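Local coordinates for adhesin competence repressor (Streptococcus pyogenes serotype M3, PDB 5JLU), which regulates transcription in response to zinc as a DNA-binding repressor of the MarR family, at residues Glu44-Leu49 and Thr72-Ser77. Numbering follows the deposited sequence.
Sequences EHILML and TKAIKS. With ZN (zinc ion), chain B.
Ile46 meets Ala74 and Ile75 in a small, buried apolar contact between helices 41-52 and 68-80. Its CD1 touches Ala74 CB at 3.6 Å and lies more loosely, at 4.4 Å, from Ile75 CG1. The CG1 branch of Ile46 stands beside its own backbone N (chi1 -72°) and then runs out extended, which carries the terminal methyl across to the second helix. Leu64 of helix 57-64 also packs on Ile46, and Leu60 of that helix packs on Ile75. Gln43, just before Glu44 on helix 41-52, donates from NE2 to Ala74 O and is hydrogen-bonded to Ser77 OG.

The residue before Ile46 binds metal. His45 NE2 binds zinc at 2.1 Å, and three waters join His111 and His115 of helix 105-127 around the ion. Glu44 takes part in the second shell. Its OE1 accepts a 2.5 Å hydrogen bond from the zinc-bound water 1, while OE1 itself lies 4.2 Å from the metal. This bond probably helps fix the water's orientation.

Helix 41-52 thus faces a zinc site through His45 and the helix-turn-helix core through Ile46. Helix 68-80 is probably the DNA-recognition helix of this MarR-type winged helix-turn-helix domain.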
loop_
_atom_site.group_PDB
_atom_site.type_symbol
_atom_site.label_atom_id
_atom_site.label_comp_id
_atom_site.label_asym_id
_atom_site.label_seq_id
_atom_site.Cartn_x
_atom_site.Cartn_y
_atom_site.Cartn_z
ATOM N N GLU A 44 6.857 -10.063 -4.767
ATOM C CA GLU A 44 6.797 -11.005 -3.639
ATOM C C GLU A 44 5.550 -11.890 -3.690
ATOM O O GLU A 44 5.598 -13.039 -3.231
ATOM C CB GLU A 44 6.752 -10.285 -2.280
ATOM C CG GLU A 44 8.034 -9.620 -1.876
ATOM C CD GLU A 44 7.890 -8.687 -0.646
ATOM O OE1 GLU A 44 6.871 -7.977 -0.461
ATOM O OE2 GLU A 44 8.777 -8.697 0.196
ATOM N N HIS A 45 4.427 -11.353 -4.197
ATOM C CA HIS A 45 3.212 -12.112 -4.258
ATOM C C HIS A 45 3.175 -13.075 -5.449
ATOM O O HIS A 45 2.563 -14.122 -5.346
ATOM C CB HIS A 45 1.964 -11.230 -4.139
ATOM C CG HIS A 45 1.789 -10.845 -2.736
ATOM N ND1 HIS A 45 1.008 -11.579 -1.880
ATOM C CD2 HIS A 45 2.500 -9.990 -1.970
ATOM C CE1 HIS A 45 1.187 -11.144 -0.649
ATOM N NE2 HIS A 45 2.084 -10.177 -0.681
ATOM N N ILE A 46 3.909 -12.752 -6.510
ATOM C CA ILE A 46 4.198 -13.752 -7.538
ATOM C C ILE A 46 4.984 -14.923 -6.929
ATOM O O ILE A 46 4.656 -16.116 -7.133
ATOM C CB ILE A 46 4.958 -13.130 -8.723
ATOM C CG1 ILE A 46 3.965 -12.259 -9.493
ATOM C CG2 ILE A 46 5.613 -14.201 -9.623
ATOM C CD1 ILE A 46 4.630 -11.359 -10.542
ATOM N N LEU A 47 6.049 -14.608 -6.229
ATOM C CA LEU A 47 6.850 -15.657 -5.640
ATOM C C LEU A 47 5.945 -16.421 -4.672
ATOM O O LEU A 47 5.927 -17.635 -4.754
ATOM C CB LEU A 47 8.133 -15.127 -4.973
ATOM C CG LEU A 47 9.202 -14.458 -5.863
ATOM C CD1 LEU A 47 10.335 -13.915 -5.018
ATOM C CD2 LEU A 47 9.809 -15.330 -6.907
ATOM N N MET A 48 5.142 -15.745 -3.818
ATOM C CA MET A 48 4.212 -16.502 -2.926
ATOM C C MET A 48 3.328 -17.524 -3.708
ATOM O O MET A 48 3.190 -18.698 -3.323
ATOM C CB MET A 48 3.344 -15.543 -2.105
ATOM C CG MET A 48 2.287 -16.177 -1.220
ATOM S SD MET A 48 1.460 -14.975 -0.150
ATOM C CE MET A 48 2.650 -14.848 1.120
ATOM N N LEU A 49 2.702 -17.084 -4.791
ATOM C CA LEU A 49 1.772 -17.963 -5.493
ATOM C C LEU A 49 2.528 -19.102 -6.212
ATOM O O LEU A 49 2.031 -20.266 -6.313
ATOM C CB LEU A 49 0.911 -17.172 -6.487
ATOM C CG LEU A 49 -0.124 -16.215 -5.895
ATOM C CD1 LEU A 49 -0.666 -15.339 -6.996
ATOM C CD2 LEU A 49 -1.290 -16.986 -5.235
ATOM N N THR A 72 4.228 -9.724 -16.690
ATOM C CA THR A 72 5.353 -9.933 -17.613
ATOM C C THR A 72 6.547 -9.077 -17.225
ATOM O O THR A 72 7.672 -9.537 -17.220
ATOM C CB THR A 72 4.923 -9.542 -19.055
ATOM O OG1 THR A 72 3.894 -10.437 -19.468
ATOM C CG2 THR A 72 6.085 -9.684 -20.095
ATOM N N LYS A 73 6.283 -7.834 -16.898
ATOM C CA LYS A 73 7.298 -6.937 -16.372
ATOM C C LYS A 73 7.942 -7.451 -15.033
ATOM O O LYS A 73 9.146 -7.597 -14.938
ATOM C CB LYS A 73 6.672 -5.547 -16.226
ATOM C CG LYS A 73 7.663 -4.431 -15.962
ATOM C CD LYS A 73 7.468 -3.259 -16.949
ATOM C CE LYS A 73 8.604 -2.244 -16.859
ATOM N NZ LYS A 73 8.751 -1.780 -15.449
ATOM N N ALA A 74 7.126 -7.775 -14.041
ATOM C CA ALA A 74 7.615 -8.300 -12.764
ATOM C C ALA A 74 8.380 -9.608 -12.922
ATOM O O ALA A 74 9.434 -9.785 -12.313
ATOM C CB ALA A 74 6.457 -8.547 -11.815
ATOM N N ILE A 75 7.898 -10.486 -13.789
ATOM C CA ILE A 75 8.631 -11.713 -14.088
ATOM C C ILE A 75 9.979 -11.498 -14.822
ATOM O O ILE A 75 10.993 -12.139 -14.466
ATOM C CB ILE A 75 7.777 -12.718 -14.825
ATOM C CG1 ILE A 75 6.688 -13.300 -13.889
ATOM C CG2 ILE A 75 8.641 -13.872 -15.341
ATOM C CD1 ILE A 75 5.664 -14.134 -14.602
ATOM N N LYS A 76 10.042 -10.601 -15.789
ATOM C CA LYS A 76 11.348 -10.302 -16.397
ATOM C C LYS A 76 12.407 -9.843 -15.370
ATOM O O LYS A 76 13.559 -10.325 -15.332
ATOM C CB LYS A 76 11.193 -9.281 -17.483
ATOM C CG LYS A 76 10.753 -9.895 -18.805
ATOM C CD LYS A 76 10.466 -8.801 -19.850
ATOM C CE LYS A 76 9.760 -9.529 -21.030
ATOM N NZ LYS A 76 9.277 -8.544 -22.057
ATOM N N SER A 77 12.000 -8.945 -14.498
ATOM C CA SER A 77 12.940 -8.473 -13.450
ATOM C C SER A 77 13.312 -9.604 -12.497
ATOM O O SER A 77 14.440 -9.726 -12.057
ATOM C CB SER A 77 12.290 -7.270 -12.715
ATOM O OG SER A 77 12.872 -7.032 -11.488
HETATM ZN ZN ZN B . 3.196 -9.352 0.924
HETATM O O HOH W 1 4.367 -8.000 -0.356
HETATM O O HOH W 2 1.709 -7.770 1.039
HETATM O O HOH W 3 4.082 -8.403 2.479
#